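Long-range contacts in thermostable carboxypeptidase 1 (PDB 1KA2), which removes amino acids one at a time from the C-terminus of peptides with broad specificity, as a cobalt-dependent, homodimeric metallocarboxypeptidase of the M32 family: residues Ala431-His436 / Tyr489-Trp493; Tyr339-Val345 / Lys495-Leu499; Leu162-Gly166 / Tyr471-Glu475. The contacts are given in a common frame with arbitrary orientation. Residues are numbered along the deposited sequence.

How the interactions relate
The C-terminal helix 488-498 serves two of the contacts: interaction 1 uses its first turns against helix 421-440, and interaction 2 its last turn against the end of helix 335-342. Their centres lie 15 Å apart and they touch where Tyr435 OH meets Glu496 OE1 at 3.3 Å. Interaction 3, at the start of the preceding helix 473-481, is centred 21 Å from interaction 1 and 32 Å from interaction 2. Interactions 1 and 3 lie near the metal centre, here occupied by magnesium, without reaching it: the side chains of Phe490 and Trp493 are each about 11 Å from those of the ligands Glu299 and His269, respectively, and that of Glu164 is about 8 Å from that of Glu299.

Interaction 1: residues Ala431-His436 / Tyr489-Trp493; sequences AQLYYH and YFVRW
Two helices of the mostly helical body of this M32 carboxypeptidase cross here, residues 431-436 of helix 421-440 and residues 489-493 of the C-terminal helix 488-498. Both segments are helical throughout; their axes pass 8.7 Å apart with N-to-C directions at 74°. The crossing is tightest at the small residue Ala431, with CA of Ala431 4.9 Å from CA of Phe490 and CA of Gln432 5.1 Å from CA of Tyr489. The apolar packing centres on Ala431, whose CB lies 3.4 Å from Phe490 CA and 4.1 Å from both Tyr489 CB and Trp493 CB. Tyr489 (chi1 m) is a knob in the hole formed by Ala431, Gln432, Tyr435 and His436. Aromatic contacts dominate the rest. Tyr435, His436 and Tyr489 form a cluster in which the Tyr435 and Tyr489 rings meet rim to rim, centroids 5.8 Å apart and planes at 34°. Trp493 (chi1 t) directs its edge at the face of Tyr434 (chi1 t) in an offset edge-to-face pair, five-membered ring centroid to tyrosine centroid 5.9 Å, planes at 65°. The polar ends of the side chains on 431-436 have partners outside the pair: Gln432 and His436 hydrogen-bond to Glu483, and Tyr434 to Glu445, while Trp493 and Tyr434 also rest on Ile308 of helix 295-309, which carries the metal ligand Glu299. On the outer side, the guanidinium of Arg492 lies flat over Tyr435 (chi1 m) as a cation-pi stack, planes at 26°, with Arg492 CZ 4.5 Å from the ring centroid and 4° off its normal.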
loop_
_atom_site.group_PDB
_atom_site.type_symbol
_atom_site.label_atom_id
_atom_site.label_comp_id
_atom_site.label_asym_id
_atom_site.label_seq_id
_atom_site.Cartn_x
_atom_site.Cartn_y
_atom_site.Cartn_z
ATOM N N ALA A 431 -9.296 16.259 29.163
ATOM C CA ALA A 431 -9.793 17.326 30.028
ATOM C C ALA A 431 -8.622 17.918 30.807
ATOM O O ALA A 431 -8.406 19.125 30.796
ATOM C CB ALA A 431 -10.834 16.774 30.993
ATOM N N GLN A 432 -7.859 17.050 31.461
ATOM C CA GLN A 432 -6.708 17.469 32.255
ATOM C C GLN A 432 -5.743 18.313 31.420
ATOM O O GLN A 432 -5.302 19.376 31.845
ATOM C CB GLN A 432 -5.995 16.228 32.810
ATOM C CG GLN A 432 -5.166 16.473 34.074
ATOM C CD GLN A 432 -4.674 15.181 34.719
ATOM O OE1 GLN A 432 -5.287 14.122 34.561
ATOM N NE2 GLN A 432 -3.576 15.267 35.466
ATOM N N LEU A 433 -5.416 17.826 30.229
ATOM C CA LEU A 433 -4.513 18.543 29.345
ATOM C C LEU A 433 -5.052 19.911 28.988
ATOM O O LEU A 433 -4.287 20.858 28.828
ATOM C CB LEU A 433 -4.262 17.734 28.064
ATOM C CG LEU A 433 -3.430 16.467 28.278
ATOM C CD1 LEU A 433 -3.201 15.716 26.961
ATOM C CD2 LEU A 433 -2.107 16.882 28.921
ATOM N N TYR A 434 -6.370 20.010 28.844
ATOM C CA TYR A 434 -7.002 21.280 28.494
ATOM C C TYR A 434 -6.700 22.372 29.512
ATOM O O TYR A 434 -6.369 23.499 29.138
ATOM C CB TYR A 434 -8.524 21.125 28.371
ATOM C CG TYR A 434 -9.261 22.448 28.432
ATOM C CD1 TYR A 434 -9.066 23.431 27.451
ATOM C CD2 TYR A 434 -10.114 22.744 29.502
ATOM C CE1 TYR A 434 -9.702 24.681 27.536
ATOM C CE2 TYR A 434 -10.750 23.981 29.599
ATOM C CZ TYR A 434 -10.542 24.944 28.614
ATOM O OH TYR A 434 -11.188 26.155 28.713
ATOM N N TYR A 435 -6.822 22.038 30.794
ATOM C CA TYR A 435 -6.570 23.011 31.856
ATOM C C TYR A 435 -5.099 23.367 31.986
ATOM O O TYR A 435 -4.763 24.487 32.356
ATOM C CB TYR A 435 -7.128 22.503 33.190
ATOM C CG TYR A 435 -8.644 22.539 33.213
ATOM C CD1 TYR A 435 -9.392 21.369 33.317
ATOM C CD2 TYR A 435 -9.328 23.743 33.049
ATOM C CE1 TYR A 435 -10.789 21.394 33.249
ATOM C CE2 TYR A 435 -10.723 23.780 32.977
ATOM C CZ TYR A 435 -11.447 22.601 33.071
ATOM O OH TYR A 435 -12.821 22.634 32.942
ATOM N N HIS A 436 -4.221 22.424 31.670
ATOM C CA HIS A 436 -2.798 22.698 31.739
ATOM C C HIS A 436 -2.370 23.617 30.597
ATOM O O HIS A 436 -1.476 24.452 30.764
ATOM C CB HIS A 436 -2.014 21.392 31.708
ATOM C CG HIS A 436 -1.994 20.684 33.027
ATOM N ND1 HIS A 436 -1.158 21.058 34.057
ATOM C CD2 HIS A 436 -2.747 19.665 33.505
ATOM C CE1 HIS A 436 -1.399 20.303 35.113
ATOM N NE2 HIS A 436 -2.359 19.450 34.806
ATOM N N TYR A 489 -10.672 16.462 36.578
ATOM C CA TYR A 489 -10.690 17.456 35.504
ATOM C C TYR A 489 -11.828 17.258 34.522
ATOM O O TYR A 489 -12.476 18.223 34.104
ATOM C CB TYR A 489 -9.370 17.457 34.740
ATOM C CG TYR A 489 -8.229 18.057 35.518
ATOM C CD1 TYR A 489 -7.368 17.256 36.259
ATOM C CD2 TYR A 489 -8.019 19.434 35.526
ATOM C CE1 TYR A 489 -6.323 17.810 36.985
ATOM C CE2 TYR A 489 -6.980 19.999 36.255
ATOM C CZ TYR A 489 -6.137 19.179 36.977
ATOM O OH TYR A 489 -5.098 19.725 37.682
ATOM N N PHE A 490 -12.068 16.009 34.145
ATOM C CA PHE A 490 -13.145 15.707 33.212
ATOM C C PHE A 490 -14.481 16.171 33.791
ATOM O O PHE A 490 -15.343 16.665 33.066
ATOM C CB PHE A 490 -13.202 14.200 32.923
ATOM C CG PHE A 490 -14.224 13.820 31.884
ATOM C CD1 PHE A 490 -14.025 14.138 30.540
ATOM C CD2 PHE A 490 -15.398 13.165 32.251
ATOM C CE1 PHE A 490 -14.981 13.805 29.576
ATOM C CE2 PHE A 490 -16.360 12.830 31.298
ATOM C CZ PHE A 490 -16.150 13.151 29.955
ATOM N N VAL A 491 -14.651 16.008 35.099
ATOM C CA VAL A 491 -15.889 16.419 35.759
ATOM C C VAL A 491 -16.087 17.939 35.708
ATOM O O VAL A 491 -17.190 18.421 35.438
ATOM C CB VAL A 491 -15.916 15.950 37.233
ATOM C CG1 VAL A 491 -17.213 16.402 37.895
ATOM C CG2 VAL A 491 -15.795 14.427 37.297
ATOM N N ARG A 492 -15.021 18.694 35.960
ATOM C CA ARG A 492 -15.116 20.147 35.914
ATOM C C ARG A 492 -15.394 20.567 34.483
ATOM O O ARG A 492 -16.300 21.364 34.231
ATOM C CB ARG A 492 -13.821 20.803 36.380
ATOM C CG ARG A 492 -13.956 22.312 36.545
ATOM C CD ARG A 492 -12.607 23.017 36.557
ATOM N NE ARG A 492 -11.610 22.290 37.339
ATOM C CZ ARG A 492 -10.414 22.771 37.659
ATOM N NH1 ARG A 492 -10.063 23.993 37.266
ATOM N NH2 ARG A 492 -9.567 22.028 38.366
ATOM N N TRP A 493 -14.611 20.036 33.542
ATOM C CA TRP A 493 -14.808 20.362 32.129
ATOM C C TRP A 493 -16.304 20.244 31.803
ATOM O O TRP A 493 -16.920 21.187 31.312
ATOM C CB TRP A 493 -13.993 19.411 31.228
ATOM C CG TRP A 493 -14.192 19.662 29.729
ATOM C CD1 TRP A 493 -13.834 20.782 29.032
ATOM C CD2 TRP A 493 -14.842 18.794 28.783
ATOM N NE1 TRP A 493 -14.225 20.672 27.718
ATOM C CE2 TRP A 493 -14.845 19.464 27.535
ATOM C CE3 TRP A 493 -15.424 17.519 28.869
ATOM C CZ2 TRP A 493 -15.406 18.903 26.383
ATOM C CZ3 TRP A 493 -15.983 16.961 27.725
ATOM C CH2 TRP A 493 -15.970 17.656 26.498
#

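Interaction 2: residues Tyr339-Val345 / Lys495-Leu499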
loop_
_atom_site.group_PDB
_atom_site.type_symbol
_atom_site.label_atom_id
_atom_site.label_comp_id
_atom_site.label_asym_id
_atom_site.label_seq_id
_atom_site.Cartn_x
_atom_site.Cartn_y
_atom_site.Cartn_z
ATOM N N TYR A 339 -24.035 24.420 17.448
ATOM C CA TYR A 339 -23.434 24.157 18.745
ATOM C C TYR A 339 -24.222 23.089 19.505
ATOM O O TYR A 339 -23.666 22.052 19.859
ATOM C CB TYR A 339 -23.368 25.418 19.606
ATOM C CG TYR A 339 -22.694 25.146 20.926
ATOM C CD1 TYR A 339 -21.309 25.024 21.006
ATOM C CD2 TYR A 339 -23.443 24.920 22.082
ATOM C CE1 TYR A 339 -20.682 24.679 22.207
ATOM C CE2 TYR A 339 -22.828 24.570 23.285
ATOM C CZ TYR A 339 -21.451 24.451 23.343
ATOM O OH TYR A 339 -20.840 24.095 24.527
ATOM N N LEU A 340 -25.506 23.342 19.761
ATOM C CA LEU A 340 -26.342 22.388 20.493
ATOM C C LEU A 340 -26.291 21.000 19.842
ATOM O O LEU A 340 -26.278 19.976 20.521
ATOM C CB LEU A 340 -27.794 22.894 20.561
ATOM C CG LEU A 340 -28.030 24.210 21.328
ATOM C CD1 LEU A 340 -29.478 24.653 21.159
ATOM C CD2 LEU A 340 -27.699 24.029 22.814
ATOM N N TYR A 341 -26.257 20.986 18.515
ATOM C CA TYR A 341 -26.188 19.754 17.741
ATOM C C TYR A 341 -24.905 18.995 18.102
ATOM O O TYR A 341 -24.950 17.806 18.427
ATOM C CB TYR A 341 -26.222 20.127 16.255
ATOM C CG TYR A 341 -25.937 19.025 15.272
ATOM C CD1 TYR A 341 -26.556 17.777 15.380
ATOM C CD2 TYR A 341 -25.084 19.248 14.190
ATOM C CE1 TYR A 341 -26.331 16.782 14.435
ATOM C CE2 TYR A 341 -24.851 18.264 13.238
ATOM C CZ TYR A 341 -25.478 17.032 13.364
ATOM O OH TYR A 341 -25.255 16.067 12.406
ATOM N N PHE A 342 -23.772 19.696 18.080
ATOM C CA PHE A 342 -22.474 19.097 18.398
ATOM C C PHE A 342 -22.322 18.658 19.853
ATOM O O PHE A 342 -21.386 17.937 20.187
ATOM C CB PHE A 342 -21.345 20.092 18.093
ATOM C CG PHE A 342 -20.870 20.082 16.663
ATOM C CD1 PHE A 342 -21.719 19.719 15.626
ATOM C CD2 PHE A 342 -19.573 20.486 16.354
ATOM C CE1 PHE A 342 -21.286 19.760 14.308
ATOM C CE2 PHE A 342 -19.130 20.531 15.039
ATOM C CZ PHE A 342 -19.991 20.167 14.015
ATOM N N ASN A 343 -23.230 19.092 20.720
ATOM C CA ASN A 343 -23.124 18.765 22.135
ATOM C C ASN A 343 -24.328 18.086 22.749
ATOM O O ASN A 343 -24.485 18.083 23.964
ATOM C CB ASN A 343 -22.810 20.031 22.920
ATOM C CG ASN A 343 -21.398 20.517 22.694
ATOM O OD1 ASN A 343 -20.508 20.225 23.476
ATOM N ND2 ASN A 343 -21.185 21.249 21.607
ATOM N N ILE A 344 -25.181 17.512 21.916
ATOM C CA ILE A 344 -26.347 16.820 22.422
ATOM C C ILE A 344 -25.920 15.829 23.503
ATOM O O ILE A 344 -24.776 15.359 23.527
ATOM C CB ILE A 344 -27.069 16.083 21.281
ATOM C CG1 ILE A 344 -27.838 17.100 20.438
ATOM C CG2 ILE A 344 -27.999 15.019 21.836
ATOM C CD1 ILE A 344 -28.635 16.490 19.325
ATOM N N VAL A 345 -26.833 15.543 24.423
ATOM C CA VAL A 345 -26.562 14.593 25.493
ATOM C C VAL A 345 -27.767 13.688 25.593
ATOM O O VAL A 345 -28.885 14.156 25.780
ATOM C CB VAL A 345 -26.338 15.284 26.841
ATOM C CG1 VAL A 345 -26.184 14.231 27.935
ATOM C CG2 VAL A 345 -25.094 16.155 26.775
ATOM N N LYS A 495 -18.934 20.078 33.851
ATOM C CA LYS A 495 -19.720 21.017 34.661
ATOM C C LYS A 495 -19.696 22.412 34.053
ATOM O O LYS A 495 -20.736 23.043 33.847
ATOM C CB LYS A 495 -19.164 21.070 36.098
ATOM C CG LYS A 495 -19.457 22.367 36.880
ATOM C CD LYS A 495 -18.442 23.478 36.555
ATOM C CE LYS A 495 -18.632 24.746 37.399
ATOM N NZ LYS A 495 -19.852 25.551 37.070
ATOM N N GLU A 496 -18.486 22.875 33.773
ATOM C CA GLU A 496 -18.230 24.190 33.204
ATOM C C GLU A 496 -18.777 24.321 31.784
ATOM O O GLU A 496 -18.917 25.427 31.262
ATOM C CB GLU A 496 -16.719 24.419 33.221
ATOM C CG GLU A 496 -16.218 25.731 32.653
ATOM C CD GLU A 496 -14.697 25.791 32.666
ATOM O OE1 GLU A 496 -14.102 25.580 33.750
ATOM O OE2 GLU A 496 -14.098 26.039 31.599
ATOM N N LYS A 497 -19.104 23.190 31.165
ATOM C CA LYS A 497 -19.609 23.199 29.799
ATOM C C LYS A 497 -21.123 23.053 29.696
ATOM O O LYS A 497 -21.744 23.650 28.811
ATOM C CB LYS A 497 -18.918 22.092 28.998
ATOM C CG LYS A 497 -19.267 22.044 27.519
ATOM C CD LYS A 497 -18.381 21.022 26.818
ATOM C CE LYS A 497 -18.802 20.751 25.390
ATOM N NZ LYS A 497 -18.585 21.881 24.454
ATOM N N TYR A 498 -21.720 22.269 30.592
ATOM C CA TYR A 498 -23.170 22.070 30.572
ATOM C C TYR A 498 -23.934 22.777 31.707
ATOM O O TYR A 498 -25.165 22.692 31.785
ATOM C CB TYR A 498 -23.494 20.569 30.579
ATOM C CG TYR A 498 -23.129 19.862 29.289
ATOM C CD1 TYR A 498 -22.087 18.935 29.242
ATOM C CD2 TYR A 498 -23.811 20.146 28.103
ATOM C CE1 TYR A 498 -21.734 18.312 28.043
ATOM C CE2 TYR A 498 -23.465 19.529 26.906
ATOM C CZ TYR A 498 -22.428 18.615 26.881
ATOM O OH TYR A 498 -22.095 18.010 25.692
ATOM N N LEU A 499 -23.210 23.482 32.572
ATOM C CA LEU A 499 -23.838 24.192 33.684
ATOM C C LEU A 499 -23.334 25.631 33.803
ATOM O O LEU A 499 -22.402 26.003 33.056
ATOM C CB LEU A 499 -23.571 23.443 34.994
ATOM C CG LEU A 499 -23.941 21.957 34.967
ATOM C CD1 LEU A 499 -23.461 21.289 36.235
ATOM C CD2 LEU A 499 -25.444 21.803 34.806
ATOM O OXT LEU A 499 -23.879 26.370 34.650
HETATM O O HOH W 1 -20.144 17.629 24.169
#
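This is a buried, mainly polar contact between the C-terminal ends of two helices, 335-342 and 488-498, away from the metal site. The backbones stay well apart, with CA of Asn343 9.1 Å from CA of Tyr498, so long side chains span the gap and only 228 Å² is buried. Lys497 reaches across with chi1 to chi3 all t; its NZ donates to Tyr339 OH at 3.2 Å and also hydrogen-bonds to the carbonyl O of Arg311. Asn343 follows the helix end, and its ND2 turns back to Tyr339 O at 3.1 Å with a nearly linear N-H...O angle of 173°. The same amide nitrogen hydrogen-bonds to Arg311 O, so Asn343 and Lys497 converge on one carbonyl of a third part of the chain. Tyr498 supplies the second bridge. Its OH lies 3.0 Å from Asn343 O, and a water links the two side chains, 2.7 Å from Asn343 OD1, to which it donates, and 2.5 Å from Tyr498 OH. Beyond the polar group, Val345 CG2 packs on Tyr498 CZ at 3.6 Å, the apolar part of the contact. Val345 is already in an extended conformation, so the phenolic tip of Tyr498 sits beside the backbone just after helix 335-342 ends. Helix 169-192 borders this apolar side, with Leu187 against Val345 and Ile190 against Tyr498, while Val196 and Val357 from loops also touch the Tyr498 side chain; near the lysine, Tyr339 rests on Lys313 of helix 313-326.

Interaction 3: residues Leu162-Gly166 / Tyr471-Glu475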
loop_
_atom_site.group_PDB
_atom_site.type_symbol
_atom_site.label_atom_id
_atom_site.label_comp_id
_atom_site.label_asym_id
_atom_site.label_seq_id
_atom_site.Cartn_x
_atom_site.Cartn_y
_atom_site.Cartn_z
ATOM N N LEU A 162 -1.277 -5.138 29.324
ATOM C CA LEU A 162 -1.033 -5.580 27.958
ATOM C C LEU A 162 -1.394 -4.458 26.991
ATOM O O LEU A 162 -0.706 -4.247 25.997
ATOM C CB LEU A 162 -1.900 -6.803 27.631
ATOM C CG LEU A 162 -1.405 -7.838 26.613
ATOM C CD1 LEU A 162 -2.604 -8.613 26.056
ATOM C CD2 LEU A 162 -0.649 -7.162 25.487
ATOM N N TYR A 163 -2.470 -3.740 27.292
ATOM C CA TYR A 163 -2.946 -2.668 26.422
ATOM C C TYR A 163 -2.576 -1.256 26.844
ATOM O O TYR A 163 -2.746 -0.313 26.071
ATOM C CB TYR A 163 -4.462 -2.767 26.275
ATOM C CG TYR A 163 -4.897 -4.098 25.727
ATOM C CD1 TYR A 163 -5.391 -5.092 26.567
ATOM C CD2 TYR A 163 -4.758 -4.388 24.367
ATOM C CE1 TYR A 163 -5.737 -6.348 26.070
ATOM C CE2 TYR A 163 -5.100 -5.644 23.858
ATOM C CZ TYR A 163 -5.587 -6.617 24.717
ATOM O OH TYR A 163 -5.922 -7.856 24.222
ATOM N N GLU A 164 -2.099 -1.108 28.074
ATOM C CA GLU A 164 -1.694 0.193 28.584
ATOM C C GLU A 164 -0.558 -0.036 29.587
ATOM O O GLU A 164 -0.786 -0.291 30.779
ATOM C CB GLU A 164 -2.882 0.896 29.246
ATOM C CG GLU A 164 -2.614 2.339 29.699
ATOM C CD GLU A 164 -2.459 3.334 28.550
ATOM O OE1 GLU A 164 -2.917 3.030 27.430
ATOM O OE2 GLU A 164 -1.900 4.437 28.770
ATOM N N GLU A 165 0.667 0.038 29.073
ATOM C CA GLU A 165 1.869 -0.177 29.864
ATOM C C GLU A 165 1.785 0.442 31.254
ATOM O O GLU A 165 1.618 1.655 31.401
ATOM C CB GLU A 165 3.077 0.386 29.115
ATOM C CG GLU A 165 4.425 -0.005 29.705
ATOM C CD GLU A 165 5.591 0.626 28.961
ATOM O OE1 GLU A 165 6.745 0.349 29.344
ATOM O OE2 GLU A 165 5.357 1.399 27.999
ATOM N N GLY A 166 1.882 -0.402 32.277
ATOM C CA GLY A 166 1.831 0.092 33.642
ATOM C C GLY A 166 0.450 0.297 34.246
ATOM O O GLY A 166 0.337 0.670 35.421
ATOM N N TYR A 471 9.488 7.310 27.747
ATOM C CA TYR A 471 9.044 6.991 29.100
ATOM C C TYR A 471 7.723 6.237 29.096
ATOM O O TYR A 471 6.925 6.381 28.171
ATOM C CB TYR A 471 8.852 8.281 29.906
ATOM C CG TYR A 471 10.004 9.260 29.816
ATOM C CD1 TYR A 471 9.921 10.399 29.011
ATOM C CD2 TYR A 471 11.177 9.052 30.544
ATOM C CE1 TYR A 471 10.981 11.311 28.939
ATOM C CE2 TYR A 471 12.240 9.953 30.475
ATOM C CZ TYR A 471 12.133 11.078 29.674
ATOM O OH TYR A 471 13.177 11.972 29.627
ATOM N N PRO A 472 7.471 5.427 30.139
ATOM C CA PRO A 472 6.212 4.679 30.203
ATOM C C PRO A 472 5.096 5.710 30.324
ATOM O O PRO A 472 5.357 6.860 30.675
ATOM C CB PRO A 472 6.366 3.846 31.475
ATOM C CG PRO A 472 7.861 3.673 31.602
ATOM C CD PRO A 472 8.371 5.042 31.243
ATOM N N PRO A 473 3.844 5.317 30.050
ATOM C CA PRO A 473 2.719 6.257 30.140
ATOM C C PRO A 473 2.696 7.119 31.402
ATOM O O PRO A 473 2.616 8.344 31.327
ATOM C CB PRO A 473 1.501 5.345 30.055
ATOM C CG PRO A 473 1.978 4.240 29.180
ATOM C CD PRO A 473 3.368 3.962 29.716
ATOM N N LYS A 474 2.764 6.481 32.563
ATOM C CA LYS A 474 2.722 7.225 33.814
ATOM C C LYS A 474 3.888 8.188 33.975
ATOM O O LYS A 474 3.686 9.371 34.231
ATOM C CB LYS A 474 2.660 6.261 34.995
ATOM C CG LYS A 474 1.336 5.530 35.068
ATOM C CD LYS A 474 1.250 4.647 36.284
ATOM C CE LYS A 474 -0.116 3.995 36.380
ATOM N NZ LYS A 474 -0.304 3.320 37.696
ATOM N N GLU A 475 5.104 7.688 33.812
ATOM C CA GLU A 475 6.278 8.535 33.948
ATOM C C GLU A 475 6.223 9.700 32.955
ATOM O O GLU A 475 6.706 10.788 33.243
ATOM C CB GLU A 475 7.548 7.703 33.752
ATOM C CG GLU A 475 8.834 8.463 34.032
ATOM C CD GLU A 475 10.060 7.566 34.043
ATOM O OE1 GLU A 475 11.179 8.102 34.194
ATOM O OE2 GLU A 475 9.906 6.330 33.907
HETATM O O HOH W 2 3.103 3.782 32.706
#
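Helix 155-163 ends just before Glu164, the first residue to leave helical angles, and the chain turns through Glu165 to Gly166. At phi 84° and psi -3°, a CB on Gly166 would jam against the carbonyl O of Glu165, so the turn calls for glycine. Opposite, Pro472 is the N-cap of helix 473-481 and Pro473 its first residue; CA of Glu165 and CA of Pro473 are 6.5 Å apart. Pro473 CD meets Glu165 O at 3.4 Å and Glu165 CB at 3.6 Å. A water bridges the backbones, donating to Glu165 O at 2.9 Å and accepting from Lys474 N, in the first turn, at 2.7 Å. The contact thus joins a helix end to a helix start in the helical M32 fold, with the Glu164 side chain about 12 Å from the bound magnesium. Glu164 OE2 lies 3.7 Å from Pro473 CB and hydrogen-bonds to Ser294, just ahead of helix 295-309. Glu165 pairs with Arg88 of helix 81-99 and Lys474 with Asp171, both as salt bridges; Lys474 CE passes 3.5 Å from Gly166 O.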